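Local coordinates for Tll1590 protein (PDB 6LDQ), which belongs to the GT-B glycosyltransferases and carries a glycosyl transferase 4-like domain with a Rossmann-like fold, at residues 85-90 and 116-121; 112-117 and 157-162. All coordinates share one frame; numbering follows the deposited sequence.

In the fold
Both contacts use helix 113-126, which follows strand 108-112 of the Rossmann-like sheet, and they share Ser116 and Gly117. Contact 1 joins this helix to the loop leading into helix 90-104; contact 2 joins its first turn to helix 153-166. Their centres lie about 8 Å apart, on the same side of the chain's centre, and their side chains interlock: Phe87 CD1 packs 3.6 Å from Trp114 CZ3, and Trp118 CD1 sits 3.7 Å from Val159 CG2. An apolar layer of Phe87, Leu90, Trp114, Trp118 and Val159 thus runs through both. A bound thiocyanate ion lies about 4 Å from the Trp114 side chain.

Contact 1: residues 85-90 and 116-121; sequences KLFETL and SGWVGW
Phe87 drives the edge of its ring into a face of Trp118, a T-shaped pair that ties the loop before helix 90-104 to helix 113-126 of the Rossmann-like GT-B domain. The phenyl ring and the five-membered ring of the indole have centroids 4.8 Å apart, and their planes stand at 73°. The leading atoms are CE1 and CZ: Phe87 CE1 comes to 3.6 Å from Trp118 CD1, while Phe87 CZ lies 3.7 Å from Trp118 NE1. The point of entry is therefore toward the rim of the indole, over its pyrrole portion.

Leu90 meets the benzo portion instead. Its CB is 3.6 Å from Trp118 CE3 and almost as near CZ3, an oblique approach, while one methyl, Leu90 CD1, rests 3.9 Å from Trp118 CB. The phenyl ring and the leucine thus divide the indole between them. Leu90 also brushes Val119 through its CB, more loosely, at 4.4 Å from Val119 CG2.

On the helix, Trp118 swings CG anti to its own backbone N (chi1 -165°), which lays the indole beside the carbonyl carbon and presents its broad side to the loop. Pro91 and Val94 of helix 90-104 touch the same tryptophan, and Val159 of helix 153-166 reaches it too, so two further helices meet this side chain.

Residues 87-89 form a short 3-10 turn that carries Phe87 and leads into Leu90, the first residue of helix 90-104. Its opening is held at Leu86 O, which accepts two bonds from Thr89: one from the backbone N, and a second from the side-chain hydroxyl, Thr89 OG1, which lies 2.7 Å from Leu86 O in the carbonyl plane, on a lone pair.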
# COMPACT_ATOMS: atom_id res chain seq x y z
N LYS A 85 9.09 -14.70 5.15
CA LYS A 85 8.28 -15.89 4.90
C LYS A 85 6.87 -15.55 4.42
O LYS A 85 6.01 -16.43 4.37
CB LYS A 85 8.18 -16.75 6.17
CG LYS A 85 9.46 -17.50 6.52
CD LYS A 85 9.67 -18.70 5.61
CE LYS A 85 11.12 -19.13 5.59
NZ LYS A 85 11.35 -20.25 6.54
N LEU A 86 6.61 -14.29 4.07
CA LEU A 86 5.25 -13.89 3.74
C LEU A 86 4.89 -14.11 2.28
O LEU A 86 3.70 -14.28 1.98
CB LEU A 86 5.02 -12.41 4.11
CG LEU A 86 4.61 -12.20 5.57
CD1 LEU A 86 4.31 -10.73 5.85
CD2 LEU A 86 3.41 -13.07 5.91
N PHE A 87 5.87 -14.12 1.37
CA PHE A 87 5.56 -14.15 -0.06
C PHE A 87 4.56 -15.26 -0.42
O PHE A 87 3.67 -15.05 -1.26
CB PHE A 87 6.84 -14.32 -0.89
CG PHE A 87 6.60 -14.17 -2.36
CD1 PHE A 87 6.37 -12.92 -2.91
CD2 PHE A 87 6.56 -15.27 -3.19
CE1 PHE A 87 6.12 -12.78 -4.26
CE2 PHE A 87 6.31 -15.14 -4.53
CZ PHE A 87 6.09 -13.91 -5.07
N GLU A 88 4.69 -16.44 0.19
CA GLU A 88 3.83 -17.55 -0.22
C GLU A 88 2.39 -17.40 0.26
O GLU A 88 1.55 -18.22 -0.14
CB GLU A 88 4.40 -18.89 0.27
CG GLU A 88 4.12 -19.23 1.74
CD GLU A 88 4.91 -20.45 2.22
OE1 GLU A 88 5.48 -21.16 1.37
OE2 GLU A 88 4.97 -20.70 3.45
N THR A 89 2.09 -16.39 1.09
CA THR A 89 0.75 -16.15 1.62
C THR A 89 -0.06 -15.17 0.78
O THR A 89 -1.28 -15.06 0.99
CB THR A 89 0.82 -15.59 3.06
OG1 THR A 89 1.19 -14.20 3.03
CG2 THR A 89 1.85 -16.34 3.88
N LEU A 90 0.57 -14.51 -0.19
CA LEU A 90 0.07 -13.36 -0.94
C LEU A 90 -1.09 -13.70 -1.88
O LEU A 90 -2.04 -12.90 -1.96
CB LEU A 90 1.22 -12.67 -1.69
CG LEU A 90 2.32 -12.13 -0.77
CD1 LEU A 90 3.24 -11.12 -1.48
CD2 LEU A 90 1.70 -11.48 0.49
N SER A 116 3.37 -6.26 -0.16
CA SER A 116 2.07 -5.68 -0.51
C SER A 116 2.05 -5.23 -1.97
O SER A 116 1.00 -5.29 -2.62
CB SER A 116 1.78 -4.50 0.41
OG SER A 116 2.00 -4.86 1.77
N GLY A 117 3.20 -4.83 -2.51
CA GLY A 117 3.24 -4.37 -3.89
C GLY A 117 2.96 -5.45 -4.91
O GLY A 117 2.35 -5.18 -5.95
N TRP A 118 3.45 -6.67 -4.66
CA TRP A 118 3.00 -7.83 -5.42
C TRP A 118 1.47 -7.90 -5.46
O TRP A 118 0.86 -8.13 -6.51
CB TRP A 118 3.59 -9.09 -4.79
CG TRP A 118 3.50 -10.28 -5.67
CD1 TRP A 118 4.41 -10.67 -6.63
CD2 TRP A 118 2.44 -11.24 -5.71
NE1 TRP A 118 3.97 -11.82 -7.25
CE2 TRP A 118 2.76 -12.18 -6.70
CE3 TRP A 118 1.24 -11.38 -5.00
CZ2 TRP A 118 1.93 -13.27 -7.00
CZ3 TRP A 118 0.42 -12.46 -5.29
CH2 TRP A 118 0.78 -13.40 -6.28
N VAL A 119 0.85 -7.71 -4.31
CA VAL A 119 -0.62 -7.70 -4.28
C VAL A 119 -1.14 -6.59 -5.19
O VAL A 119 -2.02 -6.81 -6.03
CB VAL A 119 -1.12 -7.55 -2.83
CG1 VAL A 119 -2.63 -7.30 -2.79
CG2 VAL A 119 -0.75 -8.79 -2.00
N GLY A 120 -0.55 -5.40 -5.08
CA GLY A 120 -0.95 -4.31 -5.96
C GLY A 120 -0.71 -4.63 -7.42
O GLY A 120 -1.57 -4.39 -8.27
N TRP A 121 0.45 -5.22 -7.72
CA TRP A 121 0.75 -5.63 -9.09
C TRP A 121 -0.28 -6.61 -9.64
O TRP A 121 -0.72 -6.49 -10.79
CB TRP A 121 2.15 -6.24 -9.11
CG TRP A 121 2.55 -6.78 -10.41
CD1 TRP A 121 2.53 -6.14 -11.62
CD2 TRP A 121 3.06 -8.09 -10.65
NE1 TRP A 121 3.00 -6.98 -12.60
CE2 TRP A 121 3.33 -8.19 -12.03
CE3 TRP A 121 3.31 -9.19 -9.83
CZ2 TRP A 121 3.84 -9.34 -12.61
CZ3 TRP A 121 3.82 -10.34 -10.41
CH2 TRP A 121 4.08 -10.41 -11.78

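Contact 2: residues 112-117 and 157-162; sequences NYWLSG and LMVEKA
Trp114 meets the carboxylate oxygen Glu160 OE1 with its CB and sets the rim of its indole against Val159, and these two encounters make up the join between segments 112-117 and 157-162. Glu160 OE1 approaches Trp114 CB to 3.4 Å and Trp114 CD1 to 3.7 Å, an oblique van der Waals contact with the carboxylate plane turned 88° from the indole plane. The glutamate gets there by running extended beyond CG after a first torsion of -63°, which lets a side chain that sets off alongside the interface bring its end nearer to the tryptophan. On the way its methylene joins in, Glu160 CG lying 3.7 Å from Trp114 CB.

Trp114 itself takes the less common first torsion for a helix, chi1 73°, with CG between the backbone N and the carbonyl carbon. In this position the benzo edge meets Val159: Trp114 CE3 is 3.9 Å from Val159 CG1, which lies near the ring plane. The other methyl, Val159 CG2, is 4.1 Å from Trp114 CZ3 and sits off to one side of that plane.

Two neighbours in sequence pack against the indole. Leu115 places CG over the centre of one indole face, and Tyr113 receives Trp114 CD1 over a face of its phenol ring, toward the rim. Ser116 OG bonds back to Asn112 O at 2.7 Å, the donor tilted from the carbonyl plane, joining the helix to the end of strand 108-112. From helix 153-166, Thr155 and Arg156 add contacts to Trp114.

This is side-by-side packing of two helices over the parallel strands of a mixed sheet, the layered alpha/beta architecture of the Rossmann-like domains of GT-B glycosyltransferases.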
# COMPACT_ATOMS: atom_id res chain seq x y z
N ASN A 112 2.25 -0.95 0.56
CA ASN A 112 3.38 -0.66 1.44
C ASN A 112 4.34 -1.85 1.47
O ASN A 112 3.94 -2.95 1.84
CB ASN A 112 2.95 -0.38 2.86
CG ASN A 112 4.08 0.18 3.70
OD1 ASN A 112 4.62 1.26 3.40
ND2 ASN A 112 4.44 -0.52 4.76
N TYR A 113 5.62 -1.58 1.17
CA TYR A 113 6.66 -2.61 1.06
C TYR A 113 6.42 -3.55 -0.12
O TYR A 113 5.29 -3.80 -0.53
CB TYR A 113 6.78 -3.41 2.37
CG TYR A 113 8.06 -4.23 2.46
CD1 TYR A 113 9.30 -3.65 2.26
CD2 TYR A 113 8.01 -5.59 2.77
CE1 TYR A 113 10.47 -4.39 2.36
CE2 TYR A 113 9.15 -6.34 2.86
CZ TYR A 113 10.39 -5.74 2.66
OH TYR A 113 11.53 -6.49 2.76
N TRP A 114 7.51 -4.14 -0.65
CA TRP A 114 7.40 -4.85 -1.92
C TRP A 114 6.39 -5.99 -1.87
O TRP A 114 5.76 -6.29 -2.89
CB TRP A 114 8.79 -5.36 -2.36
CG TRP A 114 9.35 -6.52 -1.60
CD1 TRP A 114 10.18 -6.48 -0.52
CD2 TRP A 114 9.16 -7.92 -1.91
NE1 TRP A 114 10.52 -7.76 -0.12
CE2 TRP A 114 9.90 -8.66 -0.95
CE3 TRP A 114 8.44 -8.61 -2.88
CZ2 TRP A 114 9.94 -10.05 -0.97
CZ3 TRP A 114 8.48 -9.99 -2.89
CH2 TRP A 114 9.22 -10.70 -1.93
N LEU A 115 6.19 -6.61 -0.69
CA LEU A 115 5.26 -7.74 -0.56
C LEU A 115 3.82 -7.31 -0.83
O LEU A 115 3.10 -7.93 -1.61
CB LEU A 115 5.38 -8.35 0.84
CG LEU A 115 6.65 -9.13 1.20
CD1 LEU A 115 6.81 -9.20 2.70
CD2 LEU A 115 6.61 -10.53 0.60
N SER A 116 3.37 -6.26 -0.16
CA SER A 116 2.07 -5.68 -0.51
C SER A 116 2.05 -5.23 -1.97
O SER A 116 1.00 -5.29 -2.62
CB SER A 116 1.78 -4.50 0.41
OG SER A 116 2.00 -4.86 1.77
N GLY A 117 3.20 -4.83 -2.51
CA GLY A 117 3.24 -4.37 -3.89
C GLY A 117 2.96 -5.45 -4.91
O GLY A 117 2.35 -5.18 -5.95
N LEU A 157 13.77 -8.60 -6.21
CA LEU A 157 14.24 -7.72 -7.27
C LEU A 157 13.31 -7.74 -8.48
O LEU A 157 13.03 -6.68 -9.07
CB LEU A 157 15.66 -8.13 -7.68
CG LEU A 157 16.76 -7.35 -6.95
CD1 LEU A 157 16.71 -5.85 -7.30
CD2 LEU A 157 16.67 -7.55 -5.42
N MET A 158 12.86 -8.92 -8.90
CA MET A 158 11.96 -9.00 -10.05
C MET A 158 10.63 -8.32 -9.74
O MET A 158 10.07 -7.61 -10.58
CB MET A 158 11.70 -10.46 -10.41
CG MET A 158 12.88 -11.18 -11.10
SD MET A 158 12.47 -12.93 -11.30
CE MET A 158 11.65 -12.86 -12.88
N VAL A 159 10.13 -8.51 -8.52
CA VAL A 159 8.86 -7.89 -8.15
C VAL A 159 9.02 -6.38 -8.03
O VAL A 159 8.18 -5.61 -8.49
CB VAL A 159 8.32 -8.49 -6.84
CG1 VAL A 159 7.05 -7.73 -6.40
CG2 VAL A 159 8.04 -9.97 -6.99
N GLU A 160 10.12 -5.94 -7.41
CA GLU A 160 10.36 -4.51 -7.26
C GLU A 160 10.49 -3.82 -8.62
O GLU A 160 10.04 -2.69 -8.80
CB GLU A 160 11.59 -4.29 -6.38
CG GLU A 160 11.37 -4.83 -4.96
CD GLU A 160 12.37 -4.33 -3.94
OE1 GLU A 160 11.98 -4.18 -2.77
OE2 GLU A 160 13.55 -4.13 -4.29
N LYS A 161 11.11 -4.49 -9.59
CA LYS A 161 11.14 -3.95 -10.95
C LYS A 161 9.72 -3.85 -11.52
O LYS A 161 9.34 -2.81 -12.10
CB LYS A 161 12.02 -4.82 -11.84
CG LYS A 161 13.52 -4.68 -11.55
CD LYS A 161 14.30 -5.67 -12.39
CE LYS A 161 15.77 -5.65 -11.99
NZ LYS A 161 16.56 -6.43 -12.96
N ALA A 162 8.93 -4.90 -11.37
CA ALA A 162 7.57 -4.88 -11.92
C ALA A 162 6.74 -3.76 -11.31
O ALA A 162 5.92 -3.14 -11.99
CB ALA A 162 6.88 -6.22 -11.69